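Local coordinates for protein importin-95 (Chaetomium thermophilum, PDB 4XRI) that probably serves as a nuclear import receptor of the importin-beta family, a highly flexible HEAT-repeat protein thought to bind a small GTPase, at residues 730-741 with 786-794; 757-768 with 797-808. The protein carries 2 engineered substitutions. All blocks are in the same frame, centred on the assembly; numbering follows the deposited sequence.

Interaction 1: residues 730-741 with 786-794; sequences ETYLTIVAQVLQ and VLQPYVESI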
loop_
_atom_site.group_PDB
_atom_site.type_symbol
_atom_site.label_atom_id
_atom_site.label_comp_id
_atom_site.label_asym_id
_atom_site.label_seq_id
_atom_site.Cartn_x
_atom_site.Cartn_y
_atom_site.Cartn_z
ATOM N N GLU A 730 -19.628 -34.155 -11.852
ATOM C CA GLU A 730 -18.858 -35.382 -12.047
ATOM C C GLU A 730 -18.093 -35.320 -13.368
ATOM O O GLU A 730 -17.008 -35.888 -13.505
ATOM C CB GLU A 730 -19.763 -36.618 -12.014
ATOM C CG GLU A 730 -18.999 -37.926 -12.143
ATOM C CD GLU A 730 -19.896 -39.150 -12.091
ATOM O OE1 GLU A 730 -21.135 -38.991 -12.103
ATOM O OE2 GLU A 730 -19.353 -40.274 -12.035
ATOM N N THR A 731 -18.663 -34.601 -14.330
ATOM C CA THR A 731 -18.027 -34.372 -15.621
ATOM C C THR A 731 -16.665 -33.687 -15.471
ATOM O O THR A 731 -15.753 -33.917 -16.266
ATOM C CB THR A 731 -18.943 -33.524 -16.536
ATOM O OG1 THR A 731 -20.140 -34.259 -16.823
ATOM C CG2 THR A 731 -18.252 -33.168 -17.848
ATOM N N TYR A 732 -16.521 -32.867 -14.433
ATOM C CA TYR A 732 -15.297 -32.088 -14.245
ATOM C C TYR A 732 -14.425 -32.585 -13.101
ATOM O O TYR A 732 -13.342 -32.049 -12.867
ATOM C CB TYR A 732 -15.642 -30.617 -14.003
ATOM C CG TYR A 732 -16.587 -30.051 -15.030
ATOM C CD1 TYR A 732 -16.144 -29.737 -16.307
ATOM C CD2 TYR A 732 -17.925 -29.837 -14.728
ATOM C CE1 TYR A 732 -17.005 -29.225 -17.254
ATOM C CE2 TYR A 732 -18.795 -29.325 -15.670
ATOM C CZ TYR A 732 -18.328 -29.025 -16.930
ATOM O OH TYR A 732 -19.191 -28.518 -17.867
ATOM N N LEU A 733 -14.889 -33.614 -12.400
ATOM C CA LEU A 733 -14.237 -34.049 -11.169
ATOM C C LEU A 733 -12.798 -34.511 -11.378
ATOM O O LEU A 733 -11.912 -34.137 -10.615
ATOM C CB LEU A 733 -15.033 -35.174 -10.506
ATOM C CG LEU A 733 -14.435 -35.662 -9.185
ATOM C CD1 LEU A 733 -14.274 -34.499 -8.211
ATOM C CD2 LEU A 733 -15.286 -36.764 -8.574
ATOM N N THR A 734 -12.568 -35.321 -12.408
ATOM C CA THR A 734 -11.229 -35.832 -12.681
ATOM C C THR A 734 -10.224 -34.698 -12.876
ATOM O O THR A 734 -9.164 -34.679 -12.249
ATOM C CB THR A 734 -11.207 -36.734 -13.928
ATOM O OG1 THR A 734 -12.027 -37.885 -13.696
ATOM C CG2 THR A 734 -9.786 -37.185 -14.227
ATOM N N ILE A 735 -10.572 -33.757 -13.747
ATOM C CA ILE A 735 -9.712 -32.618 -14.044
ATOM C C ILE A 735 -9.517 -31.703 -12.837
ATOM O O ILE A 735 -8.391 -31.353 -12.489
ATOM C CB ILE A 735 -10.280 -31.783 -15.205
ATOM C CG1 ILE A 735 -10.170 -32.553 -16.521
ATOM C CG2 ILE A 735 -9.551 -30.451 -15.307
ATOM C CD1 ILE A 735 -10.875 -31.867 -17.670
ATOM N N VAL A 736 -10.617 -31.317 -12.201
ATOM C CA VAL A 736 -10.571 -30.358 -11.099
ATOM C C VAL A 736 -9.826 -30.911 -9.884
ATOM O O VAL A 736 -9.044 -30.198 -9.248
ATOM C CB VAL A 736 -11.993 -29.928 -10.679
ATOM C CG1 VAL A 736 -11.958 -29.107 -9.402
ATOM C CG2 VAL A 736 -12.660 -29.142 -11.800
ATOM N N ALA A 737 -10.067 -32.180 -9.569
ATOM C CA ALA A 737 -9.364 -32.837 -8.468
ATOM C C ALA A 737 -7.864 -32.838 -8.725
ATOM O O ALA A 737 -7.062 -32.632 -7.816
ATOM C CB ALA A 737 -9.872 -34.261 -8.279
ATOM N N GLN A 738 -7.507 -33.068 -9.982
ATOM C CA GLN A 738 -6.127 -33.014 -10.443
ATOM C C GLN A 738 -5.515 -31.643 -10.156
ATOM O O GLN A 738 -4.406 -31.543 -9.634
ATOM C CB GLN A 738 -6.074 -33.335 -11.939
ATOM C CG GLN A 738 -4.699 -33.346 -12.561
ATOM C CD GLN A 738 -4.726 -33.871 -13.990
ATOM O OE1 GLN A 738 -5.157 -34.998 -14.243
ATOM N NE2 GLN A 738 -4.277 -33.052 -14.929
ATOM N N VAL A 739 -6.254 -30.594 -10.499
ATOM C CA VAL A 739 -5.819 -29.220 -10.277
ATOM C C VAL A 739 -5.704 -28.901 -8.788
ATOM O O VAL A 739 -4.721 -28.301 -8.344
ATOM C CB VAL A 739 -6.788 -28.221 -10.935
ATOM C CG1 VAL A 739 -6.417 -26.795 -10.559
ATOM C CG2 VAL A 739 -6.797 -28.407 -12.443
ATOM N N LEU A 740 -6.712 -29.310 -8.024
ATOM C CA LEU A 740 -6.733 -29.071 -6.583
ATOM C C LEU A 740 -5.542 -29.713 -5.880
ATOM O O LEU A 740 -4.945 -29.119 -4.983
ATOM C CB LEU A 740 -8.036 -29.594 -5.972
ATOM C CG LEU A 740 -9.350 -28.926 -6.385
ATOM C CD1 LEU A 740 -10.560 -29.643 -5.812
ATOM C CD2 LEU A 740 -9.337 -27.467 -5.962
ATOM N N GLN A 741 -5.205 -30.930 -6.295
ATOM C CA GLN A 741 -4.092 -31.664 -5.703
ATOM C C GLN A 741 -2.759 -30.991 -6.009
ATOM O O GLN A 741 -1.884 -30.912 -5.147
ATOM C CB GLN A 741 -4.078 -33.112 -6.200
ATOM C CG GLN A 741 -5.192 -33.965 -5.619
ATOM C CD GLN A 741 -5.279 -35.341 -6.256
ATOM O OE1 GLN A 741 -5.011 -35.509 -7.446
ATOM N NE2 GLN A 741 -5.647 -36.337 -5.458
ATOM N N VAL A 786 -17.696 -41.916 -6.053
ATOM C CA VAL A 786 -16.762 -41.391 -7.039
ATOM C C VAL A 786 -15.850 -40.323 -6.424
ATOM O O VAL A 786 -14.778 -40.015 -6.950
ATOM C CB VAL A 786 -17.505 -40.817 -8.268
ATOM C CG1 VAL A 786 -18.304 -39.590 -7.908
ATOM C CG2 VAL A 786 -16.536 -40.467 -9.326
ATOM N N LEU A 787 -16.264 -39.780 -5.287
ATOM C CA LEU A 787 -15.460 -38.782 -4.589
ATOM C C LEU A 787 -14.410 -39.442 -3.695
ATOM O O LEU A 787 -13.322 -38.898 -3.495
ATOM C CB LEU A 787 -16.353 -37.861 -3.757
ATOM C CG LEU A 787 -15.643 -36.888 -2.815
ATOM C CD1 LEU A 787 -14.834 -35.858 -3.595
ATOM C CD2 LEU A 787 -16.639 -36.213 -1.889
ATOM N N GLN A 788 -14.740 -40.629 -3.189
ATOM C CA GLN A 788 -13.904 -41.375 -2.238
ATOM C C GLN A 788 -12.388 -41.417 -2.519
ATOM O O GLN A 788 -11.594 -41.268 -1.590
ATOM C CB GLN A 788 -14.429 -42.812 -2.130
ATOM C CG GLN A 788 -13.380 -43.863 -1.790
ATOM C CD GLN A 788 -12.953 -43.829 -0.337
ATOM O OE1 GLN A 788 -13.775 -43.638 0.560
ATOM N NE2 GLN A 788 -11.658 -44.016 -0.097
ATOM N N PRO A 789 -11.971 -41.622 -3.789
ATOM C CA PRO A 789 -10.519 -41.683 -4.019
ATOM C C PRO A 789 -9.739 -40.400 -3.706
ATOM O O PRO A 789 -8.512 -40.454 -3.619
ATOM C CB PRO A 789 -10.423 -42.001 -5.519
ATOM C CG PRO A 789 -11.676 -42.716 -5.826
ATOM C CD PRO A 789 -12.716 -42.046 -4.990
ATOM N N TYR A 790 -10.427 -39.276 -3.542
ATOM C CA TYR A 790 -9.748 -37.996 -3.357
ATOM C C TYR A 790 -9.739 -37.539 -1.905
ATOM O O TYR A 790 -9.101 -36.543 -1.564
ATOM C CB TYR A 790 -10.403 -36.926 -4.227
ATOM C CG TYR A 790 -10.403 -37.271 -5.696
ATOM C CD1 TYR A 790 -9.218 -37.305 -6.417
ATOM C CD2 TYR A 790 -11.587 -37.569 -6.363
ATOM C CE1 TYR A 790 -9.206 -37.625 -7.759
ATOM C CE2 TYR A 790 -11.585 -37.887 -7.709
ATOM C CZ TYR A 790 -10.391 -37.913 -8.400
ATOM O OH TYR A 790 -10.384 -38.228 -9.739
ATOM N N VAL A 791 -10.445 -38.277 -1.057
ATOM C CA VAL A 791 -10.601 -37.913 0.347
ATOM C C VAL A 791 -9.263 -37.869 1.084
ATOM O O VAL A 791 -9.033 -36.988 1.913
ATOM C CB VAL A 791 -11.557 -38.892 1.060
ATOM C CG1 VAL A 791 -11.592 -38.629 2.554
ATOM C CG2 VAL A 791 -12.953 -38.775 0.471
ATOM N N GLU A 792 -8.378 -38.810 0.769
ATOM C CA GLU A 792 -7.068 -38.860 1.414
ATOM C C GLU A 792 -6.256 -37.595 1.146
ATOM O O GLU A 792 -5.592 -37.071 2.042
ATOM C CB GLU A 792 -6.280 -40.089 0.952
ATOM C CG GLU A 792 -4.891 -40.186 1.571
ATOM C CD GLU A 792 -4.224 -41.526 1.324
ATOM O OE1 GLU A 792 -4.791 -42.346 0.571
ATOM O OE2 GLU A 792 -3.134 -41.759 1.888
ATOM N N SER A 793 -6.320 -37.103 -0.087
ATOM C CA SER A 793 -5.598 -35.892 -0.463
ATOM C C SER A 793 -6.179 -34.668 0.236
ATOM O O SER A 793 -5.476 -33.687 0.478
ATOM C CB SER A 793 -5.634 -35.694 -1.978
ATOM O OG SER A 793 -6.960 -35.476 -2.428
ATOM N N ILE A 794 -7.467 -34.726 0.562
ATOM C CA ILE A 794 -8.114 -33.630 1.272
ATOM C C ILE A 794 -7.605 -33.553 2.709
ATOM O O ILE A 794 -7.283 -32.474 3.205
ATOM C CB ILE A 794 -9.645 -33.781 1.278
ATOM C CG1 ILE A 794 -10.187 -33.789 -0.152
ATOM C CG2 ILE A 794 -10.287 -32.658 2.081
ATOM C CD1 ILE A 794 -11.692 -33.931 -0.230
HETATM O O HOH W 1 -7.930 -36.794 -11.086
#
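Tyr790 and Leu733 meet because each first torsion swings its side chain into the gap between the backbones: the tyrosine CG stands opposite its own carbonyl carbon (chi1 -58°), whereas the leucine CG stands opposite its own nitrogen (chi1 -178°). The two chains then run past one another in opposite senses, Leu733 CG coming within 3.9 Å of Tyr790 CE2. One turn further along helix 730-743, Ala737 CB sits over a face of the phenol ring, 3.6 Å from the centroid of the Tyr790 ring and 16° off its normal, a CH-pi contact. Gln741 NE2 approaches the same ring at its edge, 3.8 Å from Tyr790 CD1, and donates a weak hydrogen bond to Ser793 OG (3.4 Å). That hydroxyl donates in turn to Tyr790 O, which also accepts from Ile794 N. At the far end of the ring a water links Tyr790 OH (3.1 Å) to Thr734 O (2.7 Å). Beyond the leucine, Leu733 CD2 packs on Val786 CG2 at 4.0 Å, beside Glu730, salt-bridged to Lys783. An alanine in place of this tyrosine is likely to uncover Ala737 and part of Leu733 and leave the water without its phenolic partner. With an apolar centre and weak or water-mediated polar links, this junction of helix 730-743 with the turn between helices 784-787 and 791-802 in the HEAT-repeat solenoid probably depends mainly on apolar fit, chiefly that of the tyrosine ring.

Interaction 2: residues 757-768 with 797-808; sequences IDYVISLREGIM and LLNSIANDPNRS
Ser800 OG accepts a bent hydrogen bond from Arg764 NH2 at 3.0 Å, with an N-H...O angle of 143° and the hydroxyl 17° out of the guanidinium plane. Extended from CG to NE, the arginine spans the gap between the helices, and Leu797 CD1 lies over one face of its guanidinium, 3.7 Å from Arg764 NE. Its NH1 is bonded to Ala744 O, so two polar partners restrain the head group; Asp804 OD2, 4.8 Å from Arg764 NH2, is too far for a salt bridge but may lend weak electrostatic support. The helical segments, 757-768 and 797-802, run roughly antiparallel at 148°, as in the helix pairs of a HEAT-repeat solenoid. Further along helix 754-780, Met768 bends at chi2 and chi3, which brings its CE tip to tip with Ile801 CD1 at 3.5 Å and equally near Leu797 CD2. After helix 791-802 the chain turns back toward helix 754-780: Asp804 OD1 accepts from Asn806 N (2.9 Å), an Asx turn, and Ile761 CD1 lies 3.5 Å from Arg807 N. Ser808 caps helix 809-825 by accepting from Leu811 N, and its OG also points at Glu765 OE2, although the modelled separation there is too short to be trusted.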
loop_
_atom_site.group_PDB
_atom_site.type_symbol
_atom_site.label_atom_id
_atom_site.label_comp_id
_atom_site.label_asym_id
_atom_site.label_seq_id
_atom_site.Cartn_x
_atom_site.Cartn_y
_atom_site.Cartn_z
ATOM N N ILE A 757 3.676 -16.031 0.719
ATOM C CA ILE A 757 3.005 -16.612 1.875
ATOM C C ILE A 757 1.519 -16.275 1.841
ATOM O O ILE A 757 0.667 -17.143 2.032
ATOM C CB ILE A 757 3.617 -16.109 3.197
ATOM C CG1 ILE A 757 4.997 -16.733 3.416
ATOM C CG2 ILE A 757 2.700 -16.429 4.369
ATOM C CD1 ILE A 757 5.792 -16.072 4.520
ATOM N N ASP A 758 1.220 -15.007 1.580
ATOM C CA ASP A 758 -0.158 -14.554 1.456
ATOM C C ASP A 758 -0.863 -15.227 0.286
ATOM O O ASP A 758 -2.027 -15.613 0.397
ATOM C CB ASP A 758 -0.213 -13.033 1.293
ATOM C CG ASP A 758 0.086 -12.300 2.584
ATOM O OD1 ASP A 758 -0.138 -12.882 3.666
ATOM O OD2 ASP A 758 0.540 -11.139 2.514
ATOM N N TYR A 759 -0.156 -15.361 -0.833
ATOM C CA TYR A 759 -0.729 -15.986 -2.021
ATOM C C TYR A 759 -1.162 -17.423 -1.746
ATOM O O TYR A 759 -2.239 -17.848 -2.166
ATOM C CB TYR A 759 0.262 -15.961 -3.184
ATOM C CG TYR A 759 -0.230 -16.726 -4.394
ATOM C CD1 TYR A 759 0.229 -18.010 -4.666
ATOM C CD2 TYR A 759 -1.171 -16.172 -5.253
ATOM C CE1 TYR A 759 -0.227 -18.715 -5.763
ATOM C CE2 TYR A 759 -1.631 -16.869 -6.355
ATOM C CZ TYR A 759 -1.155 -18.139 -6.604
ATOM O OH TYR A 759 -1.612 -18.836 -7.698
ATOM N N VAL A 760 -0.317 -18.163 -1.036
ATOM C CA VAL A 760 -0.582 -19.566 -0.736
ATOM C C VAL A 760 -1.729 -19.711 0.264
ATOM O O VAL A 760 -2.548 -20.625 0.153
ATOM C CB VAL A 760 0.684 -20.264 -0.192
ATOM C CG1 VAL A 760 0.357 -21.645 0.361
ATOM C CG2 VAL A 760 1.740 -20.360 -1.285
ATOM N N ILE A 761 -1.790 -18.804 1.236
ATOM C CA ILE A 761 -2.916 -18.769 2.163
ATOM C C ILE A 761 -4.209 -18.534 1.391
ATOM O O ILE A 761 -5.206 -19.225 1.594
ATOM C CB ILE A 761 -2.755 -17.671 3.229
ATOM C CG1 ILE A 761 -1.624 -18.018 4.196
ATOM C CG2 ILE A 761 -4.056 -17.481 3.998
ATOM C CD1 ILE A 761 -1.416 -16.975 5.271
ATOM N N SER A 762 -4.174 -17.559 0.491
ATOM C CA SER A 762 -5.321 -17.258 -0.352
ATOM C C SER A 762 -5.669 -18.436 -1.256
ATOM O O SER A 762 -6.843 -18.758 -1.443
ATOM C CB SER A 762 -5.051 -16.015 -1.199
ATOM O OG SER A 762 -6.112 -15.782 -2.107
ATOM N N LEU A 763 -4.643 -19.061 -1.822
ATOM C CA LEU A 763 -4.826 -20.196 -2.717
ATOM C C LEU A 763 -5.530 -21.346 -2.007
ATOM O O LEU A 763 -6.467 -21.945 -2.539
ATOM C CB LEU A 763 -3.477 -20.668 -3.263
ATOM C CG LEU A 763 -3.494 -21.878 -4.198
ATOM C CD1 LEU A 763 -4.242 -21.549 -5.475
ATOM C CD2 LEU A 763 -2.074 -22.324 -4.508
ATOM N N ARG A 764 -5.076 -21.644 -0.795
ATOM C CA ARG A 764 -5.607 -22.766 -0.032
ATOM C C ARG A 764 -7.007 -22.477 0.494
ATOM O O ARG A 764 -7.783 -23.398 0.745
ATOM C CB ARG A 764 -4.659 -23.120 1.111
ATOM C CG ARG A 764 -3.348 -23.718 0.610
ATOM C CD ARG A 764 -2.447 -24.185 1.737
ATOM N NE ARG A 764 -1.410 -25.082 1.230
ATOM C CZ ARG A 764 -0.639 -25.848 1.994
ATOM N NH1 ARG A 764 0.270 -26.640 1.440
ATOM N NH2 ARG A 764 -0.780 -25.826 3.312
ATOM N N GLU A 765 -7.327 -21.196 0.655
ATOM C CA GLU A 765 -8.708 -20.791 0.889
ATOM C C GLU A 765 -9.550 -21.235 -0.297
ATOM O O GLU A 765 -10.628 -21.811 -0.133
ATOM C CB GLU A 765 -8.822 -19.275 1.083
ATOM C CG GLU A 765 -8.327 -18.764 2.419
ATOM C CD GLU A 765 -8.478 -17.259 2.546
ATOM O OE1 GLU A 765 -9.311 -16.681 1.815
ATOM O OE2 GLU A 765 -7.759 -16.653 3.368
ATOM N N GLY A 766 -9.036 -20.964 -1.493
ATOM C CA GLY A 766 -9.686 -21.348 -2.730
ATOM C C GLY A 766 -9.856 -22.848 -2.851
ATOM O O GLY A 766 -10.945 -23.323 -3.170
ATOM N N ILE A 767 -8.784 -23.593 -2.590
ATOM C CA ILE A 767 -8.829 -25.051 -2.655
ATOM C C ILE A 767 -9.891 -25.620 -1.723
ATOM O O ILE A 767 -10.690 -26.471 -2.113
ATOM C CB ILE A 767 -7.479 -25.694 -2.283
ATOM C CG1 ILE A 767 -6.348 -25.146 -3.153
ATOM C CG2 ILE A 767 -7.570 -27.201 -2.424
ATOM C CD1 ILE A 767 -4.977 -25.658 -2.755
ATOM N N MET A 768 -9.897 -25.131 -0.487
ATOM C CA MET A 768 -10.829 -25.613 0.525
ATOM C C MET A 768 -12.273 -25.299 0.148
ATOM O O MET A 768 -13.166 -26.119 0.348
ATOM C CB MET A 768 -10.493 -25.006 1.885
ATOM C CG MET A 768 -10.885 -25.874 3.062
ATOM S SD MET A 768 -10.200 -27.535 2.959
ATOM C CE MET A 768 -8.464 -27.181 2.748
ATOM N N LEU A 797 -4.030 -32.118 2.863
ATOM C CA LEU A 797 -3.994 -30.662 2.840
ATOM C C LEU A 797 -4.421 -30.073 4.178
ATOM O O LEU A 797 -3.802 -29.133 4.674
ATOM C CB LEU A 797 -4.886 -30.125 1.724
ATOM C CG LEU A 797 -5.079 -28.609 1.690
ATOM C CD1 LEU A 797 -3.739 -27.887 1.628
ATOM C CD2 LEU A 797 -5.931 -28.241 0.503
ATOM N N LEU A 798 -5.486 -30.631 4.751
ATOM C CA LEU A 798 -5.957 -30.224 6.073
ATOM C C LEU A 798 -4.828 -30.274 7.095
ATOM O O LEU A 798 -4.665 -29.360 7.904
ATOM C CB LEU A 798 -7.114 -31.116 6.533
ATOM C CG LEU A 798 -8.491 -30.875 5.914
ATOM C CD1 LEU A 798 -9.458 -31.969 6.356
ATOM C CD2 LEU A 798 -9.019 -29.508 6.308
ATOM N N ASN A 799 -4.044 -31.345 7.042
ATOM C CA ASN A 799 -2.908 -31.511 7.937
ATOM C C ASN A 799 -1.800 -30.507 7.652
ATOM O O ASN A 799 -1.166 -29.992 8.574
ATOM C CB ASN A 799 -2.360 -32.935 7.837
ATOM C CG ASN A 799 -1.168 -33.163 8.742
ATOM O OD1 ASN A 799 -1.300 -33.192 9.966
ATOM N ND2 ASN A 799 0.007 -33.328 8.144
ATOM N N SER A 800 -1.570 -30.232 6.372
ATOM C CA SER A 800 -0.554 -29.270 5.966
ATOM C C SER A 800 -0.897 -27.880 6.488
ATOM O O SER A 800 -0.026 -27.140 6.946
ATOM C CB SER A 800 -0.417 -29.245 4.443
ATOM O OG SER A 800 0.654 -28.409 4.042
ATOM N N ILE A 801 -2.179 -27.540 6.417
ATOM C CA ILE A 801 -2.677 -26.268 6.922
ATOM C C ILE A 801 -2.523 -26.191 8.439
ATOM O O ILE A 801 -2.148 -25.152 8.988
ATOM C CB ILE A 801 -4.156 -26.066 6.544
ATOM C CG1 ILE A 801 -4.304 -25.988 5.023
ATOM C CG2 ILE A 801 -4.718 -24.815 7.200
ATOM C CD1 ILE A 801 -5.735 -25.941 4.566
ATOM N N ALA A 802 -2.807 -27.304 9.107
ATOM C CA ALA A 802 -2.712 -27.372 10.559
ATOM C C ALA A 802 -1.271 -27.199 11.033
ATOM O O ALA A 802 -1.021 -26.590 12.072
ATOM C CB ALA A 802 -3.282 -28.687 11.066
ATOM N N ASN A 803 -0.326 -27.731 10.262
ATOM C CA ASN A 803 1.082 -27.681 10.641
ATOM C C ASN A 803 1.784 -26.409 10.175
ATOM O O ASN A 803 2.979 -26.232 10.404
ATOM C CB ASN A 803 1.820 -28.901 10.090
ATOM C CG ASN A 803 1.297 -30.206 10.662
ATOM O OD1 ASN A 803 0.731 -30.236 11.754
ATOM N ND2 ASN A 803 1.490 -31.295 9.926
ATOM N N ASP A 804 1.037 -25.525 9.520
ATOM C CA ASP A 804 1.592 -24.267 9.034
ATOM C C ASP A 804 1.042 -23.097 9.840
ATOM O O ASP A 804 -0.142 -22.781 9.744
ATOM C CB ASP A 804 1.280 -24.081 7.545
ATOM C CG ASP A 804 2.053 -22.928 6.915
ATOM O OD1 ASP A 804 2.623 -22.096 7.654
ATOM O OD2 ASP A 804 2.082 -22.852 5.669
ATOM N N PRO A 805 1.911 -22.442 10.631
ATOM C CA PRO A 805 1.545 -21.302 11.482
ATOM C C PRO A 805 1.096 -20.082 10.682
ATOM O O PRO A 805 0.558 -19.136 11.254
ATOM C CB PRO A 805 2.840 -21.008 12.249
ATOM C CG PRO A 805 3.922 -21.552 11.384
ATOM C CD PRO A 805 3.341 -22.774 10.743
ATOM N N ASN A 806 1.327 -20.103 9.375
ATOM C CA ASN A 806 0.814 -19.066 8.492
ATOM C C ASN A 806 -0.590 -19.417 8.013
ATOM O O ASN A 806 -0.786 -20.416 7.320
ATOM C CB ASN A 806 1.748 -18.865 7.297
ATOM C CG ASN A 806 3.120 -18.377 7.708
ATOM O OD1 ASN A 806 3.250 -17.498 8.557
ATOM N ND2 ASN A 806 4.156 -18.953 7.110
ATOM N N ARG A 807 -1.563 -18.596 8.387
ATOM C CA ARG A 807 -2.957 -18.885 8.078
ATOM C C ARG A 807 -3.830 -17.641 8.146
ATOM O O ARG A 807 -3.388 -16.581 8.586
ATOM C CB ARG A 807 -3.497 -19.952 9.034
ATOM C CG ARG A 807 -3.137 -19.705 10.493
ATOM C CD ARG A 807 -2.288 -20.835 11.050
ATOM N NE ARG A 807 -3.071 -21.779 11.843
ATOM C CZ ARG A 807 -2.846 -23.089 11.888
ATOM N NH1 ARG A 807 -3.607 -23.868 12.644
ATOM N NH2 ARG A 807 -1.863 -23.621 11.176
ATOM N N SER A 808 -5.071 -17.783 7.698
ATOM C CA SER A 808 -6.068 -16.733 7.836
ATOM C C SER A 808 -7.295 -17.305 8.527
ATOM O O SER A 808 -7.457 -18.523 8.598
ATOM C CB SER A 808 -6.443 -16.142 6.476
ATOM O OG SER A 808 -7.134 -17.089 5.681
#

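Interactions 1 and 2 are interleaved along the chain: 730-741, 757-768, 786-794 and 797-808 follow in that order. Their centres lie 18 Å apart, both to one side of the molecule's middle. Helix 791-802 is common to both, its beginning serving interaction 1 and its later part interaction 2. Helices 730-743 and 754-780 are consecutive, and they bring the contacts together where Leu740 CD2 packs on Ile767 CG2 at 4.0 Å. Helix 791-802 and the turn leading into it thus face both helix 730-743 and helix 754-780, which illustrates how a HEAT-repeat solenoid is built from successive local helix contacts, a construction consistent with the flexibility of these transport receptors.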